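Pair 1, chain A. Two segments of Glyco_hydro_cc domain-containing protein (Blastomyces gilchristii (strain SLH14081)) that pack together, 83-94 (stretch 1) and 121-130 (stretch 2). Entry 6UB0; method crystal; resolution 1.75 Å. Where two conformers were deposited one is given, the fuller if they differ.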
# COMPACT_ATOMS: atom_id res chain seq x y z
N ASN A 83 -3.97 -15.09 -0.77
CA ASN A 83 -4.26 -16.41 -0.13
C ASN A 83 -3.00 -17.28 -0.23
O ASN A 83 -2.99 -18.23 -1.05
CB ASN A 83 -5.46 -17.08 -0.80
CG ASN A 83 -5.73 -18.43 -0.16
OD1 ASN A 83 -5.60 -18.55 1.05
ND2 ASN A 83 -6.01 -19.42 -0.98
N MET A 84 -1.94 -16.87 0.46
CA MET A 84 -0.61 -17.51 0.33
C MET A 84 -0.08 -17.75 1.73
O MET A 84 -0.26 -16.89 2.63
CB MET A 84 0.41 -16.62 -0.41
CG MET A 84 -0.04 -16.22 -1.78
SD MET A 84 0.99 -14.92 -2.48
CE MET A 84 2.59 -15.68 -2.19
N SER A 85 0.51 -18.92 1.94
CA SER A 85 1.16 -19.25 3.22
C SER A 85 2.40 -18.37 3.32
O SER A 85 2.94 -17.99 2.31
CB SER A 85 1.51 -20.69 3.29
OG SER A 85 2.57 -20.96 2.40
N PRO A 86 2.83 -17.96 4.53
CA PRO A 86 4.06 -17.21 4.67
C PRO A 86 5.23 -17.89 3.95
O PRO A 86 6.01 -17.24 3.27
CB PRO A 86 4.24 -17.21 6.20
CG PRO A 86 2.88 -17.20 6.72
CD PRO A 86 2.17 -18.19 5.82
N GLU A 87 5.33 -19.22 4.10
CA GLU A 87 6.41 -20.02 3.44
C GLU A 87 6.31 -19.84 1.92
O GLU A 87 7.35 -19.66 1.28
CB GLU A 87 6.35 -21.54 3.70
CG GLU A 87 6.04 -21.99 5.12
CD GLU A 87 5.56 -23.43 5.13
OE1 GLU A 87 4.35 -23.62 5.17
OE2 GLU A 87 6.39 -24.34 5.01
N ALA A 88 5.11 -19.92 1.32
CA ALA A 88 5.07 -19.81 -0.16
C ALA A 88 5.34 -18.36 -0.57
O ALA A 88 5.82 -18.11 -1.69
CB ALA A 88 3.79 -20.29 -0.71
N ALA A 89 4.94 -17.40 0.27
CA ALA A 89 5.21 -15.98 -0.02
C ALA A 89 6.72 -15.75 -0.04
O ALA A 89 7.20 -15.01 -0.95
CB ALA A 89 4.54 -15.08 0.98
N ALA A 90 7.44 -16.32 0.93
CA ALA A 90 8.91 -16.14 1.09
C ALA A 90 9.60 -16.63 -0.18
O ALA A 90 10.43 -15.90 -0.77
CB ALA A 90 9.40 -16.88 2.30
N ALA A 91 9.21 -17.82 -0.61
CA ALA A 91 9.70 -18.51 -1.81
C ALA A 91 9.45 -17.61 -3.01
O ALA A 91 10.40 -17.34 -3.76
CB ALA A 91 9.01 -19.85 -1.96
N ALA A 92 8.20 -17.19 -3.21
CA ALA A 92 7.81 -16.46 -4.43
C ALA A 92 8.39 -15.04 -4.37
O ALA A 92 8.58 -14.45 -5.44
CB ALA A 92 6.31 -16.47 -4.56
N TYR A 93 8.59 -14.52 -3.15
CA TYR A 93 9.15 -13.16 -2.97
C TYR A 93 10.58 -13.22 -3.50
O TYR A 93 10.86 -12.49 -4.46
CB TYR A 93 9.21 -12.67 -1.52
CG TYR A 93 9.50 -11.19 -1.43
CD1 TYR A 93 8.50 -10.22 -1.52
CD2 TYR A 93 10.80 -10.73 -1.26
CE1 TYR A 93 8.79 -8.85 -1.46
CE2 TYR A 93 11.11 -9.38 -1.20
CZ TYR A 93 10.11 -8.43 -1.29
OH TYR A 93 10.50 -7.12 -1.21
N GLN A 94 11.37 -14.10 -2.88
CA GLN A 94 12.81 -14.31 -3.16
C GLN A 94 12.97 -14.53 -4.65
O GLN A 94 13.92 -13.94 -5.21
CB GLN A 94 13.37 -15.48 -2.36
CG GLN A 94 13.81 -15.01 -0.99
CD GLN A 94 14.31 -16.17 -0.19
OE1 GLN A 94 15.40 -16.67 -0.42
NE2 GLN A 94 13.51 -16.57 0.77
N GLY A 121 1.11 -10.98 12.29
CA GLY A 121 1.52 -12.35 12.64
C GLY A 121 1.97 -13.03 11.37
O GLY A 121 3.08 -13.61 11.36
N TRP A 122 1.16 -12.89 10.31
CA TRP A 122 1.54 -13.42 8.98
C TRP A 122 2.82 -12.72 8.54
O TRP A 122 3.76 -13.41 8.02
CB TRP A 122 0.40 -13.27 7.97
CG TRP A 122 0.69 -13.94 6.67
CD1 TRP A 122 0.16 -15.09 6.16
CD2 TRP A 122 1.53 -13.41 5.63
NE1 TRP A 122 0.67 -15.38 4.92
CE2 TRP A 122 1.53 -14.35 4.57
CE3 TRP A 122 2.33 -12.28 5.54
CZ2 TRP A 122 2.26 -14.15 3.41
CZ3 TRP A 122 3.10 -12.11 4.41
CH2 TRP A 122 3.04 -13.01 3.35
N MET A 123 2.91 -11.40 8.73
CA MET A 123 4.15 -10.67 8.35
C MET A 123 5.33 -11.31 9.10
O MET A 123 6.37 -11.56 8.46
CB MET A 123 4.10 -9.18 8.68
CG MET A 123 5.12 -8.38 7.89
SD MET A 123 4.91 -8.46 6.09
CE MET A 123 3.72 -7.12 5.88
N GLN A 124 5.19 -11.60 10.39
CA GLN A 124 6.36 -12.12 11.14
C GLN A 124 6.74 -13.53 10.64
O GLN A 124 7.95 -13.80 10.44
CB GLN A 124 6.15 -12.06 12.64
CG GLN A 124 7.47 -12.32 13.34
CD GLN A 124 7.38 -12.13 14.82
OE1 GLN A 124 7.24 -11.02 15.31
NE2 GLN A 124 7.53 -13.23 15.53
N GLY A 125 5.74 -14.36 10.36
CA GLY A 125 5.89 -15.70 9.76
C GLY A 125 6.57 -15.62 8.41
O GLY A 125 7.54 -16.37 8.13
N PHE A 126 6.10 -14.72 7.58
CA PHE A 126 6.79 -14.39 6.33
C PHE A 126 8.21 -13.85 6.60
O PHE A 126 9.16 -14.29 5.91
CB PHE A 126 5.94 -13.37 5.57
CG PHE A 126 6.65 -12.76 4.40
CD1 PHE A 126 6.73 -13.45 3.22
CD2 PHE A 126 7.22 -11.50 4.49
CE1 PHE A 126 7.38 -12.91 2.12
CE2 PHE A 126 7.85 -10.95 3.40
CZ PHE A 126 7.92 -11.64 2.21
N LEU A 127 8.38 -12.92 7.54
CA LEU A 127 9.73 -12.36 7.80
C LEU A 127 10.64 -13.47 8.37
O LEU A 127 11.84 -13.52 8.00
CB LEU A 127 9.55 -11.19 8.75
CG LEU A 127 8.87 -9.97 8.12
CD1 LEU A 127 8.76 -8.84 9.12
CD2 LEU A 127 9.60 -9.53 6.89
N ASP A 128 10.12 -14.32 9.24
CA ASP A 128 10.89 -15.49 9.75
C ASP A 128 11.29 -16.34 8.56
O ASP A 128 12.50 -16.58 8.39
CB ASP A 128 10.11 -16.26 10.81
CG ASP A 128 10.14 -15.54 12.14
OD1 ASP A 128 11.09 -14.75 12.36
OD2 ASP A 128 9.23 -15.77 12.94
N VAL A 129 10.32 -16.79 7.77
CA VAL A 129 10.58 -17.75 6.66
C VAL A 129 11.55 -17.09 5.69
O VAL A 129 12.35 -17.79 5.05
CB VAL A 129 9.31 -18.23 5.93
CG1 VAL A 129 9.68 -19.07 4.73
CG2 VAL A 129 8.39 -19.04 6.83
N CYS A 130 11.49 -15.77 5.52
CA CYS A 130 12.39 -15.11 4.55
C CYS A 130 13.87 -15.39 4.91
O CYS A 130 14.69 -15.52 3.96
CB CYS A 130 12.10 -13.62 4.46
SG CYS A 130 10.78 -13.30 3.26

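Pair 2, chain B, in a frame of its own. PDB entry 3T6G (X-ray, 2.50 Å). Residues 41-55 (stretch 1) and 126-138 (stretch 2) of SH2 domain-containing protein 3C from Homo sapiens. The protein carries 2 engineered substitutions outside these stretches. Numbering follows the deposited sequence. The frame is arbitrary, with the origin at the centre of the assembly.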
# COMPACT_ATOMS: atom_id res chain seq x y z
N VAL B 41 1.74 21.95 15.87
CA VAL B 41 1.65 20.53 15.56
C VAL B 41 2.28 19.69 16.68
O VAL B 41 1.69 18.71 17.14
CB VAL B 41 2.25 20.21 14.16
CG1 VAL B 41 2.21 18.71 13.86
CG2 VAL B 41 1.50 20.99 13.10
N LYS B 42 3.48 20.06 17.13
CA LYS B 42 4.12 19.33 18.24
C LYS B 42 3.24 19.42 19.49
O LYS B 42 2.98 18.41 20.17
CB LYS B 42 5.51 19.88 18.55
CG LYS B 42 6.16 19.25 19.78
CD LYS B 42 7.50 19.91 20.08
CE LYS B 42 8.41 19.88 18.86
NZ LYS B 42 8.74 18.49 18.42
N GLU B 43 2.78 20.63 19.79
CA GLU B 43 1.83 20.79 20.87
C GLU B 43 0.64 19.85 20.69
O GLU B 43 0.32 19.09 21.60
CB GLU B 43 1.39 22.25 21.00
CG GLU B 43 2.39 23.09 21.79
CD GLU B 43 2.19 24.60 21.66
OE1 GLU B 43 1.09 25.04 21.24
OE2 GLU B 43 3.15 25.34 21.97
N LEU B 44 0.01 19.86 19.51
CA LEU B 44 -1.19 19.04 19.29
C LEU B 44 -0.92 17.56 19.50
O LEU B 44 -1.72 16.87 20.12
CB LEU B 44 -1.80 19.29 17.92
CG LEU B 44 -2.41 20.69 17.79
CD1 LEU B 44 -2.58 21.06 16.34
CD2 LEU B 44 -3.74 20.81 18.57
N LEU B 45 0.21 17.07 18.99
CA LEU B 45 0.58 15.67 19.15
C LEU B 45 0.85 15.38 20.62
O LEU B 45 0.38 14.37 21.16
CB LEU B 45 1.80 15.32 18.28
CG LEU B 45 1.61 15.45 16.76
CD1 LEU B 45 2.94 15.41 15.97
CD2 LEU B 45 0.65 14.36 16.28
N ALA B 46 1.58 16.28 21.28
CA ALA B 46 1.93 16.11 22.70
C ALA B 46 0.73 16.08 23.65
O ALA B 46 0.76 15.36 24.65
CB ALA B 46 2.91 17.18 23.14
N GLU B 47 -0.30 16.87 23.34
CA GLU B 47 -1.45 17.06 24.24
C GLU B 47 -2.09 15.74 24.62
O GLU B 47 -2.82 15.66 25.60
CB GLU B 47 -2.54 17.93 23.59
CG GLU B 47 -2.29 19.43 23.57
CD GLU B 47 -3.38 20.22 22.83
OE1 GLU B 47 -4.53 19.73 22.74
OE2 GLU B 47 -3.08 21.34 22.34
N VAL B 48 -1.82 14.71 23.84
CA VAL B 48 -2.68 13.56 23.93
C VAL B 48 -1.91 12.24 23.85
O VAL B 48 -0.86 12.16 23.20
CB VAL B 48 -3.81 13.66 22.87
CG1 VAL B 48 -3.45 12.92 21.58
CG2 VAL B 48 -5.10 13.16 23.44
N ASP B 49 -2.43 11.22 24.51
CA ASP B 49 -1.71 9.97 24.63
C ASP B 49 -1.60 9.23 23.28
O ASP B 49 -2.24 9.60 22.31
CB ASP B 49 -2.34 9.11 25.73
CG ASP B 49 -3.68 8.51 25.31
OD1 ASP B 49 -3.97 8.45 24.10
OD2 ASP B 49 -4.42 8.07 26.21
N ALA B 50 -0.80 8.17 23.23
CA ALA B 50 -0.58 7.45 21.98
C ALA B 50 -1.85 6.80 21.44
O ALA B 50 -2.04 6.72 20.23
CB ALA B 50 0.47 6.40 22.16
N ARG B 51 -2.71 6.33 22.34
CA ARG B 51 -3.93 5.65 21.93
C ARG B 51 -4.89 6.56 21.16
O ARG B 51 -5.37 6.18 20.09
CB ARG B 51 -4.63 4.98 23.12
CG ARG B 51 -5.92 4.29 22.72
CD ARG B 51 -6.34 3.23 23.74
NE ARG B 51 -5.32 2.20 23.91
CZ ARG B 51 -5.24 1.39 24.97
NH1 ARG B 51 -6.12 1.48 25.95
NH2 ARG B 51 -4.28 0.48 25.05
N THR B 52 -5.15 7.76 21.67
CA THR B 52 -6.01 8.68 20.93
C THR B 52 -5.31 9.21 19.65
O THR B 52 -5.95 9.52 18.67
CB THR B 52 -6.63 9.80 21.85
OG1 THR B 52 -5.93 11.04 21.71
CG2 THR B 52 -6.60 9.36 23.30
N LEU B 53 -3.99 9.30 19.67
CA LEU B 53 -3.28 9.60 18.44
C LEU B 53 -3.65 8.53 17.42
O LEU B 53 -3.93 8.83 16.27
CB LEU B 53 -1.77 9.58 18.68
CG LEU B 53 -1.19 10.90 19.16
CD1 LEU B 53 0.23 11.00 18.69
CD2 LEU B 53 -2.03 12.10 18.66
N ALA B 54 -3.67 7.28 17.89
CA ALA B 54 -3.88 6.13 17.02
C ALA B 54 -5.29 6.13 16.48
O ALA B 54 -5.50 5.90 15.30
CB ALA B 54 -3.61 4.83 17.78
N ARG B 55 -6.26 6.38 17.36
CA ARG B 55 -7.64 6.41 16.94
C ARG B 55 -7.82 7.47 15.87
O ARG B 55 -8.51 7.26 14.87
CB ARG B 55 -8.56 6.68 18.11
CG ARG B 55 -8.99 5.44 18.86
CD ARG B 55 -10.12 5.77 19.84
NE ARG B 55 -10.11 4.89 21.00
CZ ARG B 55 -9.62 5.23 22.19
NH1 ARG B 55 -9.11 6.44 22.38
NH2 ARG B 55 -9.66 4.36 23.19
N ALA B 126 12.08 10.27 25.09
CA ALA B 126 10.70 10.14 25.57
C ALA B 126 9.68 10.29 24.43
O ALA B 126 8.69 9.56 24.37
CB ALA B 126 10.43 11.16 26.66
N LEU B 127 9.93 11.23 23.54
CA LEU B 127 9.14 11.37 22.31
C LEU B 127 9.28 10.15 21.39
O LEU B 127 8.29 9.67 20.83
CB LEU B 127 9.58 12.64 21.56
CG LEU B 127 8.79 12.91 20.27
CD1 LEU B 127 7.34 12.53 20.42
CD2 LEU B 127 8.93 14.36 19.85
N LEU B 128 10.50 9.66 21.23
CA LEU B 128 10.75 8.41 20.51
C LEU B 128 9.97 7.27 21.15
O LEU B 128 9.41 6.42 20.47
CB LEU B 128 12.25 8.09 20.50
CG LEU B 128 12.78 6.93 19.64
CD1 LEU B 128 12.67 7.30 18.18
CD2 LEU B 128 14.24 6.57 19.99
N HIS B 129 9.91 7.26 22.48
CA HIS B 129 9.25 6.16 23.17
C HIS B 129 7.75 6.20 22.89
O HIS B 129 7.08 5.17 22.87
CB HIS B 129 9.54 6.20 24.68
CG HIS B 129 8.72 5.24 25.48
ND1 HIS B 129 8.79 3.87 25.30
CD2 HIS B 129 7.81 5.44 26.46
CE1 HIS B 129 7.95 3.28 26.14
NE2 HIS B 129 7.35 4.21 26.86
N LYS B 130 7.25 7.41 22.69
CA LYS B 130 5.84 7.62 22.48
C LYS B 130 5.48 7.30 21.03
O LYS B 130 4.42 6.73 20.76
CB LYS B 130 5.48 9.07 22.81
CG LYS B 130 3.99 9.31 22.89
CD LYS B 130 3.67 10.78 22.79
CE LYS B 130 2.18 10.99 22.86
NZ LYS B 130 1.88 12.36 22.41
N THR B 131 6.36 7.65 20.10
CA THR B 131 6.18 7.20 18.72
C THR B 131 6.05 5.66 18.64
O THR B 131 5.19 5.15 17.95
CB THR B 131 7.33 7.64 17.85
OG1 THR B 131 7.47 9.06 17.95
CG2 THR B 131 7.04 7.28 16.42
N ILE B 132 6.90 4.95 19.37
CA ILE B 132 6.82 3.49 19.48
C ILE B 132 5.50 3.01 20.09
O ILE B 132 4.90 2.05 19.61
CB ILE B 132 8.03 2.93 20.29
CG1 ILE B 132 9.30 2.99 19.45
CG2 ILE B 132 7.80 1.48 20.78
CD1 ILE B 132 10.56 3.08 20.28
N GLN B 133 5.07 3.66 21.17
CA GLN B 133 3.75 3.40 21.74
C GLN B 133 2.66 3.61 20.67
O GLN B 133 1.74 2.80 20.54
CB GLN B 133 3.51 4.29 22.96
CG GLN B 133 4.35 3.94 24.22
OE1 GLN B 133 3.71 5.97 25.38
NE2 GLN B 133 3.76 4.07 26.57
N LEU B 134 2.76 4.69 19.89
CA LEU B 134 1.82 4.88 18.79
C LEU B 134 1.84 3.69 17.83
O LEU B 134 0.79 3.20 17.41
CB LEU B 134 2.09 6.19 18.02
CG LEU B 134 1.22 6.35 16.75
CD1 LEU B 134 -0.24 6.01 17.04
CD2 LEU B 134 1.34 7.74 16.09
N ALA B 135 3.03 3.21 17.47
CA ALA B 135 3.12 2.08 16.55
C ALA B 135 2.57 0.81 17.18
O ALA B 135 1.94 -0.01 16.51
CB ALA B 135 4.53 1.87 16.06
N ALA B 136 2.78 0.63 18.48
CA ALA B 136 2.24 -0.55 19.15
C ALA B 136 0.72 -0.48 19.21
O ALA B 136 0.03 -1.49 19.07
CB ALA B 136 2.86 -0.75 20.57
N GLU B 137 0.18 0.73 19.41
CA GLU B 137 -1.27 0.91 19.48
C GLU B 137 -1.92 0.70 18.10
O GLU B 137 -2.89 -0.05 17.95
CB GLU B 137 -1.60 2.30 20.02
CG GLU B 137 -1.40 2.45 21.51
CD GLU B 137 -2.45 1.69 22.29
OE1 GLU B 137 -3.62 1.67 21.84
OE2 GLU B 137 -2.10 1.11 23.34
N LEU B 138 -1.39 1.37 17.10
CA LEU B 138 -1.81 1.14 15.74
C LEU B 138 -1.88 -0.36 15.45
O LEU B 138 -2.85 -0.86 14.88
CB LEU B 138 -0.85 1.84 14.79
CG LEU B 138 -0.99 3.35 14.88
CD1 LEU B 138 0.12 4.09 14.15
CD2 LEU B 138 -2.38 3.77 14.38

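Superposing the N, CA and C atoms of 14 central residues brings the two pairs together with an RMSD of 0.4 Å. In each, a short loop leads into a helix that crosses a second helix: helix 86-94 on helix 121-130 in pair 1, with axes 8.1 Å apart and a signed crossing angle of -52°, and helix 50-55 on helix 126-138 in pair 2, at 8.4 Å and -53°. The buried areas are also close, 515 and 529 Å².

Both crossing helices begin with a capping bond. Ala88(A) N donates to Ser85(A) OG (2.9 Å, 156°), and at the matched positions Thr52(B) N donates to Asp49(B) OD1 (2.8 Å), although the place of that oxygen is less sure. The next residue, Pro86(A) or Ala50(B), lies where the backbones come nearest: the CA atoms of Pro86(A) and Phe126(A) are 4.3 Å apart, those of Ala50(B) and Leu134(B) 4.7 Å.

Around this point the side chains differ. Pro86(A) faces Gly125(A), whose missing side chain leaves room for the ring; a CB there would lie 3.4 Å from Pro86(A) CG. In pair 2 the small partner is on the first helix instead, and Ala50(B) CB rests 3.8 Å from Gln133(B) CB.

Trp122(A) and Lys130(B) match, and both reach back to the loop carbonyl before the cap. Trp122(A) NE1 donates to Met84(A) O (2.9 Å, 146°), while Lys130(B) NZ donates to Val48(B) O (2.9 Å). The indole also offers a face, over which Pro86(A) CG sits 3.6 Å from the centroid of its five-membered ring, 21° off the normal. The lysine, t at all four chi angles, also places NZ 2.8 Å from Leu45(B) O.

Phe126(A) and Leu134(B) fill the next site. Phe126(A) sits as a knob among Pro86(A), Ala89(A), Ala90(A) and Tyr93(A), its CD1 3.5 Å from Ala89(A) CB. Leu134(B) CD1 packs 4.2 Å from Leu53(B) CB and 3.6 Å from Ala54(B) CB. Here a larger Leu53(B) stands at the position of Ala89(A), and a smaller Leu134(B) at that of Phe126(A).

The alanine found at this matched position in both pairs, Ala90(A) or Ala54(B), packs against the matched residues Val129(A) and Glu137(B): Ala90(A) CB meets Val129(A) CG1 at 3.3 Å, and Ala54(B) CB meets Glu137(B) CB at 3.9 Å. Here the chemistry differs. Val129(A) CG1 packs 3.6 Å from Glu87(A) CA, whereas Glu137(B) forms a two-pronged salt bridge with Arg51(B), NE to OE1 at 2.7 Å and NH2 to OE2 at 2.8 Å.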